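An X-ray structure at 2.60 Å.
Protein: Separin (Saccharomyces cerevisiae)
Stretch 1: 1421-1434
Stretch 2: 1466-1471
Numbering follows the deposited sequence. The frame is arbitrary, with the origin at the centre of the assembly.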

# COMPACT_ATOMS: atom_id res chain seq x y z
N ASP A 1421 33.71 -6.11 -37.63
CA ASP A 1421 34.71 -6.48 -36.62
C ASP A 1421 35.32 -7.84 -36.91
O ASP A 1421 36.03 -8.41 -36.07
N LEU A 1422 35.03 -8.36 -38.10
CA LEU A 1422 35.50 -9.68 -38.52
C LEU A 1422 35.86 -9.65 -39.99
O LEU A 1422 35.23 -10.31 -40.82
N SER A 1423 36.90 -8.90 -40.33
CA SER A 1423 37.11 -8.52 -41.71
C SER A 1423 37.73 -9.63 -42.55
O SER A 1423 37.56 -9.65 -43.78
N ARG A 1424 38.42 -10.56 -41.91
CA ARG A 1424 39.02 -11.71 -42.61
C ARG A 1424 37.93 -12.72 -42.94
O ARG A 1424 37.97 -13.40 -43.98
N THR A 1425 36.97 -12.83 -42.03
CA THR A 1425 35.80 -13.67 -42.24
C THR A 1425 35.05 -13.13 -43.44
O THR A 1425 34.66 -13.89 -44.33
N GLU A 1426 34.84 -11.82 -43.46
CA GLU A 1426 34.18 -11.20 -44.60
C GLU A 1426 34.92 -11.56 -45.87
O GLU A 1426 34.30 -11.95 -46.84
N SER A 1427 36.25 -11.46 -45.85
CA SER A 1427 37.07 -11.79 -47.03
C SER A 1427 36.81 -13.19 -47.54
O SER A 1427 36.69 -13.40 -48.75
N LYS A 1428 36.72 -14.15 -46.62
CA LYS A 1428 36.57 -15.55 -47.00
C LYS A 1428 35.22 -15.85 -47.65
O LYS A 1428 35.16 -16.58 -48.63
N PHE A 1429 34.15 -15.28 -47.12
CA PHE A 1429 32.82 -15.69 -47.55
C PHE A 1429 32.16 -14.72 -48.52
O PHE A 1429 31.13 -15.05 -49.12
N LYS A 1430 32.75 -13.53 -48.67
CA LYS A 1430 32.27 -12.50 -49.60
C LYS A 1430 31.92 -13.14 -50.93
O LYS A 1430 30.83 -12.94 -51.46
N GLY A 1431 32.84 -13.96 -51.43
CA GLY A 1431 32.71 -14.65 -52.70
C GLY A 1431 31.44 -15.46 -52.90
O GLY A 1431 30.60 -15.08 -53.72
N MET A 1432 31.31 -16.57 -52.18
CA MET A 1432 30.18 -17.49 -52.36
C MET A 1432 28.81 -16.85 -52.06
O MET A 1432 27.83 -17.12 -52.77
N PHE A 1433 28.74 -16.02 -51.03
CA PHE A 1433 27.46 -15.44 -50.63
C PHE A 1433 26.91 -14.50 -51.70
O PHE A 1433 25.74 -14.60 -52.09
N GLN A 1434 27.75 -13.60 -52.20
CA GLN A 1434 27.31 -12.62 -53.19
C GLN A 1434 26.93 -13.32 -54.50
O GLN A 1434 26.18 -12.77 -55.30
N PHE A 1466 18.41 -19.69 -43.35
CA PHE A 1466 18.97 -18.50 -42.74
C PHE A 1466 20.38 -18.75 -42.24
O PHE A 1466 20.59 -19.63 -41.41
N VAL A 1467 21.36 -18.00 -42.73
CA VAL A 1467 22.72 -18.15 -42.20
C VAL A 1467 23.28 -16.80 -41.74
O VAL A 1467 23.06 -15.78 -42.37
N TYR A 1468 23.96 -16.82 -40.59
CA TYR A 1468 24.40 -15.61 -39.90
C TYR A 1468 25.81 -15.75 -39.36
O TYR A 1468 26.08 -16.64 -38.58
N ILE A 1469 26.71 -14.86 -39.77
CA ILE A 1469 28.08 -14.85 -39.26
C ILE A 1469 28.42 -13.52 -38.55
O ILE A 1469 28.45 -12.46 -39.16
N GLY A 1470 28.68 -13.59 -37.25
CA GLY A 1470 28.99 -12.42 -36.46
C GLY A 1470 28.73 -12.82 -35.02
O GLY A 1470 28.45 -14.00 -34.78
N HIS A 1471 28.81 -11.90 -34.07
CA HIS A 1471 28.67 -12.29 -32.67
C HIS A 1471 27.28 -12.79 -32.35
O HIS A 1471 26.28 -12.22 -32.80

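A helix laid against a strand usually offers one stripe of its surface, and this pair from separin illustrates the rule. The helix 1423-1434 runs at 148° to the strand, and L1422, T1425, F1429 and F1433, spaced three or four residues apart, all direct their CA-to-CB bonds toward it. All four adopt chi1 m. Alternation does the same work on the strand: V1467 and I1469 point toward the helix, whereas Y1468 starts away from it.

I1469 is the hub. With chi1 m and chi2 t its side chain is extended, and CD1 lies over one face of the F1429 ring, 4.2 Å from the centroid in a CH-pi contact. The same CD1 lies 4.2 Å from F1433 CE2, while I1469 CG2 meets T1425 CG2 at 3.6 Å. The T1425 rotamer thus presents its methyl to the strand, and OG1 is hydrogen-bonded elsewhere in the structure. V1467, whose chi1 of -9° falls between wells, brings CG2 to 3.6 Å from F1433 CZ. At the N-cap, L1422 (m, t) places CD1 4.0 Å from G1470 CA.

No hydrogen bond crosses the interface. Some polar groups pair within their own stretch: K1430 NZ forms a salt bridge with E1426 OE2 (2.9 Å), and Y1468 OH donates to H1471 O (2.8 Å).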

# COMPACT_ATOMS: atom_id res chain seq x y z
CB ASP A 1421 34.11 -6.46 -35.21
CG ASP A 1421 32.76 -7.16 -35.14
OD1 ASP A 1421 32.36 -7.76 -36.16
OD2 ASP A 1421 32.11 -7.12 -34.06
CB LEU A 1422 34.43 -10.75 -38.28
CG LEU A 1422 34.15 -11.24 -36.87
CD1 LEU A 1422 32.99 -12.22 -36.90
CD2 LEU A 1422 35.38 -11.88 -36.27
CB SER A 1423 37.94 -7.25 -41.76
OG SER A 1423 37.21 -6.17 -41.15
CB ARG A 1424 40.11 -12.37 -41.75
CG ARG A 1424 41.13 -13.26 -42.47
CD ARG A 1424 42.20 -13.73 -41.47
NE ARG A 1424 42.41 -12.73 -40.41
CZ ARG A 1424 42.15 -12.91 -39.11
NH1 ARG A 1424 42.36 -11.93 -38.23
NH2 ARG A 1424 41.69 -14.08 -38.69
CB THR A 1425 34.88 -13.70 -41.00
OG1 THR A 1425 35.64 -14.06 -39.85
CG2 THR A 1425 33.75 -14.69 -41.21
CB GLU A 1426 34.08 -9.70 -44.45
CG GLU A 1426 33.23 -9.07 -45.55
CD GLU A 1426 33.10 -7.56 -45.42
OE1 GLU A 1426 32.20 -7.08 -44.69
OE2 GLU A 1426 33.90 -6.85 -46.05
CB SER A 1427 38.57 -11.66 -46.72
OG SER A 1427 38.88 -10.39 -46.17
CB LYS A 1428 36.75 -16.47 -45.79
CG LYS A 1428 38.16 -16.48 -45.24
CD LYS A 1428 38.29 -17.38 -44.03
CE LYS A 1428 39.72 -17.38 -43.52
NZ LYS A 1428 39.87 -18.24 -42.31
CB PHE A 1429 31.93 -15.89 -46.33
CG PHE A 1429 32.32 -17.08 -45.51
CD1 PHE A 1429 31.92 -18.36 -45.89
CD2 PHE A 1429 33.13 -16.94 -44.39
CE1 PHE A 1429 32.29 -19.46 -45.14
CE2 PHE A 1429 33.51 -18.05 -43.64
CZ PHE A 1429 33.09 -19.31 -44.02
CB LYS A 1430 33.34 -11.41 -49.78
CG LYS A 1430 32.86 -10.15 -50.48
CD LYS A 1430 33.89 -9.00 -50.39
CE LYS A 1430 34.15 -8.58 -48.94
NZ LYS A 1430 34.54 -7.14 -48.82
CB MET A 1432 30.36 -18.74 -51.50
CG MET A 1432 29.11 -19.59 -51.35
SD MET A 1432 29.28 -20.89 -50.12
CE MET A 1432 30.23 -22.09 -51.05
CB PHE A 1433 27.58 -14.70 -49.29
CG PHE A 1433 27.59 -15.61 -48.09
CD1 PHE A 1433 27.61 -16.99 -48.24
CD2 PHE A 1433 27.56 -15.08 -46.80
CE1 PHE A 1433 27.62 -17.84 -47.13
CE2 PHE A 1433 27.57 -15.93 -45.69
CZ PHE A 1433 27.60 -17.30 -45.86
CB GLN A 1434 28.40 -11.59 -53.45
CG GLN A 1434 29.57 -12.15 -54.25
CD GLN A 1434 30.69 -11.16 -54.48
OE1 GLN A 1434 30.77 -10.13 -53.79
NE2 GLN A 1434 31.56 -11.45 -55.45
CB PHE A 1466 18.09 -18.03 -41.59
CG PHE A 1466 18.65 -16.87 -40.85
CD1 PHE A 1466 18.49 -15.59 -41.34
CD2 PHE A 1466 19.37 -17.05 -39.68
CE1 PHE A 1466 19.02 -14.51 -40.66
CE2 PHE A 1466 19.90 -15.98 -39.01
CZ PHE A 1466 19.73 -14.71 -39.49
CB VAL A 1467 23.67 -18.83 -43.24
CG1 VAL A 1467 22.88 -19.35 -44.42
CG2 VAL A 1467 24.79 -17.90 -43.67
CB TYR A 1468 23.44 -15.29 -38.75
CG TYR A 1468 23.89 -14.20 -37.79
CD1 TYR A 1468 24.68 -14.51 -36.67
CD2 TYR A 1468 23.52 -12.88 -37.97
CE1 TYR A 1468 25.08 -13.52 -35.78
CE2 TYR A 1468 23.92 -11.89 -37.09
CZ TYR A 1468 24.70 -12.21 -35.99
OH TYR A 1468 25.09 -11.22 -35.12
CB ILE A 1469 29.10 -15.10 -40.39
CG1 ILE A 1469 28.69 -16.32 -41.22
CG2 ILE A 1469 30.50 -15.25 -39.84
CD1 ILE A 1469 29.74 -16.76 -42.19
CB HIS A 1471 29.00 -11.14 -31.73
CG HIS A 1471 28.86 -11.50 -30.29
ND1 HIS A 1471 27.67 -11.34 -29.59
CD2 HIS A 1471 29.75 -12.01 -29.40
CE1 HIS A 1471 27.84 -11.73 -28.34
NE2 HIS A 1471 29.09 -12.14 -28.20